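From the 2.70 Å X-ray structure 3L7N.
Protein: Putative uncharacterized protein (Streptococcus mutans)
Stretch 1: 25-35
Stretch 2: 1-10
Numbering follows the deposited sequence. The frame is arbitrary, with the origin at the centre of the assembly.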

# COMPACT_ATOMS: atom_id res chain seq x y z
N GLY A 25 10.13 -17.31 5.59
CA GLY A 25 9.93 -18.63 5.03
C GLY A 25 8.54 -18.90 4.53
O GLY A 25 8.09 -20.01 4.57
N HIS A 26 7.87 -17.89 4.01
CA HIS A 26 6.53 -18.10 3.49
C HIS A 26 6.51 -18.49 2.02
O HIS A 26 7.51 -18.38 1.32
CB HIS A 26 5.69 -16.89 3.73
CG HIS A 26 5.41 -16.64 5.18
ND1 HIS A 26 5.76 -15.46 5.82
CD2 HIS A 26 4.83 -17.43 6.13
CE1 HIS A 26 5.42 -15.55 7.09
NE2 HIS A 26 4.86 -16.73 7.30
N ASP A 27 5.35 -18.89 1.55
CA ASP A 27 5.22 -19.49 0.23
C ASP A 27 4.58 -18.52 -0.67
O ASP A 27 3.38 -18.43 -0.67
CB ASP A 27 4.37 -20.75 0.32
CG ASP A 27 4.20 -21.43 -1.00
OD1 ASP A 27 5.15 -21.36 -1.85
OD2 ASP A 27 3.12 -22.00 -1.22
N VAL A 28 5.38 -17.80 -1.46
CA VAL A 28 4.91 -16.63 -2.23
C VAL A 28 4.33 -16.99 -3.64
O VAL A 28 4.94 -17.73 -4.37
CB VAL A 28 6.03 -15.69 -2.42
CG1 VAL A 28 5.70 -14.70 -3.39
CG2 VAL A 28 6.40 -15.06 -1.15
N SER A 29 3.18 -16.45 -4.01
CA SER A 29 2.77 -16.47 -5.45
C SER A 29 2.41 -15.08 -5.87
O SER A 29 2.23 -14.24 -5.04
CB SER A 29 1.59 -17.43 -5.68
OG SER A 29 0.68 -17.38 -4.60
N MET A 30 2.31 -14.83 -7.16
CA MET A 30 2.02 -13.48 -7.60
C MET A 30 1.10 -13.43 -8.80
O MET A 30 1.01 -14.39 -9.53
CB MET A 30 3.26 -12.81 -7.97
CG MET A 30 4.10 -12.45 -6.88
SD MET A 30 5.77 -12.42 -7.49
CE MET A 30 6.44 -11.11 -6.57
N THR A 31 0.49 -12.29 -9.06
CA THR A 31 -0.26 -12.13 -10.27
C THR A 31 0.21 -10.87 -10.82
O THR A 31 0.07 -9.82 -10.20
CB THR A 31 -1.81 -12.02 -9.98
OG1 THR A 31 -2.29 -13.27 -9.45
CG2 THR A 31 -2.56 -11.71 -11.24
N LYS A 32 0.80 -10.89 -11.97
CA LYS A 32 1.25 -9.65 -12.49
C LYS A 32 0.24 -9.12 -13.53
O LYS A 32 0.33 -9.46 -14.71
CB LYS A 32 2.63 -9.80 -13.06
CG LYS A 32 3.63 -10.09 -12.05
CD LYS A 32 4.91 -10.65 -12.64
CE LYS A 32 5.85 -11.14 -11.55
NZ LYS A 32 7.03 -11.80 -12.09
N VAL A 33 -0.77 -8.35 -13.07
CA VAL A 33 -1.86 -8.00 -13.97
C VAL A 33 -1.42 -7.24 -15.21
O VAL A 33 -1.96 -7.45 -16.28
CB VAL A 33 -2.98 -7.31 -13.29
CG1 VAL A 33 -3.43 -8.13 -12.16
CG2 VAL A 33 -2.58 -5.92 -12.84
N TYR A 34 -0.37 -6.44 -15.08
CA TYR A 34 0.19 -5.72 -16.22
C TYR A 34 0.74 -6.64 -17.29
O TYR A 34 1.05 -6.16 -18.42
CB TYR A 34 1.28 -4.69 -15.75
CG TYR A 34 2.40 -5.31 -14.98
CD1 TYR A 34 3.59 -5.66 -15.61
CD2 TYR A 34 2.27 -5.58 -13.62
CE1 TYR A 34 4.62 -6.27 -14.92
CE2 TYR A 34 3.29 -6.17 -12.92
CZ TYR A 34 4.46 -6.54 -13.58
OH TYR A 34 5.48 -7.16 -12.88
N ARG A 35 0.93 -7.94 -16.97
CA ARG A 35 1.44 -8.91 -17.96
C ARG A 35 0.26 -9.72 -18.50
O ARG A 35 0.42 -10.86 -19.02
CB ARG A 35 2.47 -9.85 -17.31
CG ARG A 35 3.85 -9.21 -17.05
CD ARG A 35 4.83 -10.29 -16.63
NE ARG A 35 5.21 -11.11 -17.77
CZ ARG A 35 6.28 -10.87 -18.57
NH1 ARG A 35 7.15 -9.86 -18.30
NH2 ARG A 35 6.45 -11.61 -19.67
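Stretch 2, residues 1-10: MRIHFILHET

Stretch 2 lies alongside stretch 1 as a neighbouring parallel β-strand, joined to it by a continuous ladder of backbone hydrogen bonds and extended at its C-terminal end by packing against the ring of Tyr34. Residues 2-7 and 27-32 are both extended, and the strands run in the same direction with their axes inclined by 20° (signed crossing angle -20°) and 4.5 Å apart at closest approach. After Leu7, stretch 2 leaves the extended path, His8 having phi/psi of -121/-9°.

The register is regular, pairing Arg2 with Asp27, Ile3 with Val28, His4 with Ser29, Phe5 with Met30, Ile6 with Thr31 and Leu7 with Lys32, at CA-CA separations of 4.5 to 5.0 Å. As is usual for parallel strands, each bonded residue within the ladder reaches two different neighbours, while Met1 and Val33 at its ends make one bond each. Asp27 N donates to Met1 O (2.6 Å) and Asp27 O accepts from Ile3 N (3.1 Å). Ser29 N then bonds to Ile3 O (2.9 Å), and Phe5 N to Ser29 O (2.9 Å). The pattern continues with Thr31 N to Phe5 O (2.8 Å) and Leu7 N to Thr31 O (2.9 Å), and closes with Val33 N to Leu7 O (3.0 Å), where stretch 1 is already turning into its 3-10 segment.

Side chains alternate between the two faces of the sheet. Ile3, Phe5 and Leu7 share one face with Val28, Met30 and Lys32. There Phe5 CD2 meets Val28 CG1 at 4.0 Å, Phe5 CB lies 3.7 Å from Met30 CG, and Leu7 CD1 is 4.0 Å from Met30 CE, so that hydrophobic contacts step diagonally as well as directly across the strands. The end of Lys32 leads away from stretch 2. The other face carries Arg2, His4 and Ile6 with Asp27, Ser29 and Thr31; here Arg2 CG approaches Asp27 OD2 to 3.5 Å and Ile6 CD1 lies 4.0 Å from Thr31 CB.

Beyond the paired strands, both ends add contacts. Met1 CA sits 3.3 Å from His26 CD2, and its sulfur lies at the edge of the His26 ring, with Met1 SD 3.7 Å from His26 CD2. At the other end, Tyr34 points toward stretch 2 and supports the chain as it leaves the strand: Glu9 CA lies over the face of its ring in a CH-pi contact, Glu9 N is 3.3 Å from Tyr34 CD2, and Thr10 CG2 reaches Tyr34 CE1 at 3.6 Å. Altogether the contact buries 961 Å², summed over both sides.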

# COMPACT_ATOMS: atom_id res chain seq x y z
N MET A 1 1.22 -18.11 5.89
CA MET A 1 2.17 -19.10 5.20
C MET A 1 2.09 -19.01 3.62
O MET A 1 3.14 -18.84 2.97
CB MET A 1 1.92 -20.59 5.64
CG MET A 1 2.54 -21.03 6.84
SD MET A 1 4.39 -21.07 6.90
CE MET A 1 4.57 -21.25 8.89
N ARG A 2 0.90 -19.22 3.00
CA ARG A 2 0.76 -18.94 1.56
C ARG A 2 0.34 -17.47 1.36
O ARG A 2 -0.78 -17.07 1.71
CB ARG A 2 -0.25 -19.88 0.86
CG ARG A 2 0.20 -21.29 0.63
CD ARG A 2 -0.99 -22.27 0.54
NE ARG A 2 -2.07 -21.89 1.45
CZ ARG A 2 -3.38 -22.11 1.22
NH1 ARG A 2 -3.78 -22.76 0.12
NH2 ARG A 2 -4.28 -21.63 2.07
N ILE A 3 1.22 -16.69 0.80
CA ILE A 3 1.00 -15.29 0.63
C ILE A 3 0.91 -15.02 -0.87
O ILE A 3 1.88 -15.32 -1.62
CB ILE A 3 2.20 -14.54 1.17
CG1 ILE A 3 2.33 -14.76 2.64
CG2 ILE A 3 2.18 -13.01 0.81
CD1 ILE A 3 3.41 -13.94 3.21
N HIS A 4 -0.24 -14.45 -1.33
CA HIS A 4 -0.40 -14.13 -2.77
C HIS A 4 -0.39 -12.63 -3.05
O HIS A 4 -1.20 -11.88 -2.48
CB HIS A 4 -1.70 -14.79 -3.33
CG HIS A 4 -1.81 -14.70 -4.82
ND1 HIS A 4 -2.36 -13.60 -5.46
CD2 HIS A 4 -1.31 -15.50 -5.81
CE1 HIS A 4 -2.24 -13.75 -6.79
NE2 HIS A 4 -1.62 -14.90 -7.02
N PHE A 5 0.51 -12.18 -3.94
CA PHE A 5 0.65 -10.75 -4.31
C PHE A 5 -0.09 -10.41 -5.56
O PHE A 5 -0.04 -11.17 -6.57
CB PHE A 5 2.08 -10.42 -4.58
CG PHE A 5 2.92 -10.30 -3.35
CD1 PHE A 5 3.14 -9.05 -2.74
CD2 PHE A 5 3.53 -11.42 -2.81
CE1 PHE A 5 3.89 -8.94 -1.58
CE2 PHE A 5 4.28 -11.30 -1.63
CZ PHE A 5 4.47 -10.04 -1.03
N ILE A 6 -0.72 -9.25 -5.58
CA ILE A 6 -1.30 -8.73 -6.81
C ILE A 6 -0.49 -7.50 -7.22
O ILE A 6 -0.31 -6.59 -6.42
CB ILE A 6 -2.82 -8.30 -6.62
CG1 ILE A 6 -3.62 -9.41 -6.01
CG2 ILE A 6 -3.40 -7.81 -7.91
CD1 ILE A 6 -3.89 -10.45 -6.91
N LEU A 7 0.08 -7.51 -8.41
CA LEU A 7 1.00 -6.45 -8.79
C LEU A 7 0.52 -5.76 -10.07
O LEU A 7 -0.04 -6.41 -10.93
CB LEU A 7 2.38 -7.00 -8.96
CG LEU A 7 3.02 -7.81 -7.84
CD1 LEU A 7 4.35 -8.19 -8.29
CD2 LEU A 7 3.12 -7.04 -6.58
N HIS A 8 0.65 -4.45 -10.14
CA HIS A 8 -0.07 -3.68 -11.13
C HIS A 8 0.89 -2.92 -12.04
O HIS A 8 0.47 -2.22 -12.95
CB HIS A 8 -1.01 -2.64 -10.46
CG HIS A 8 -2.00 -3.21 -9.49
ND1 HIS A 8 -1.88 -3.02 -8.12
CD2 HIS A 8 -3.22 -3.76 -9.69
CE1 HIS A 8 -2.93 -3.54 -7.52
NE2 HIS A 8 -3.77 -4.00 -8.44
N GLU A 9 2.17 -2.92 -11.68
CA GLU A 9 3.24 -2.46 -12.56
C GLU A 9 4.64 -2.76 -12.02
O GLU A 9 4.81 -3.13 -10.78
CB GLU A 9 3.08 -1.01 -12.94
CG GLU A 9 2.51 -0.82 -14.33
CD GLU A 9 3.53 -1.11 -15.44
OE1 GLU A 9 4.37 -2.08 -15.29
OE2 GLU A 9 3.57 -0.33 -16.41
N THR A 10 5.63 -2.77 -12.95
CA THR A 10 7.07 -3.15 -12.67
C THR A 10 7.64 -2.22 -11.63
O THR A 10 8.32 -2.66 -10.71
CB THR A 10 7.96 -3.09 -14.00
OG1 THR A 10 7.77 -1.85 -14.62
CG2 THR A 10 7.52 -4.18 -15.03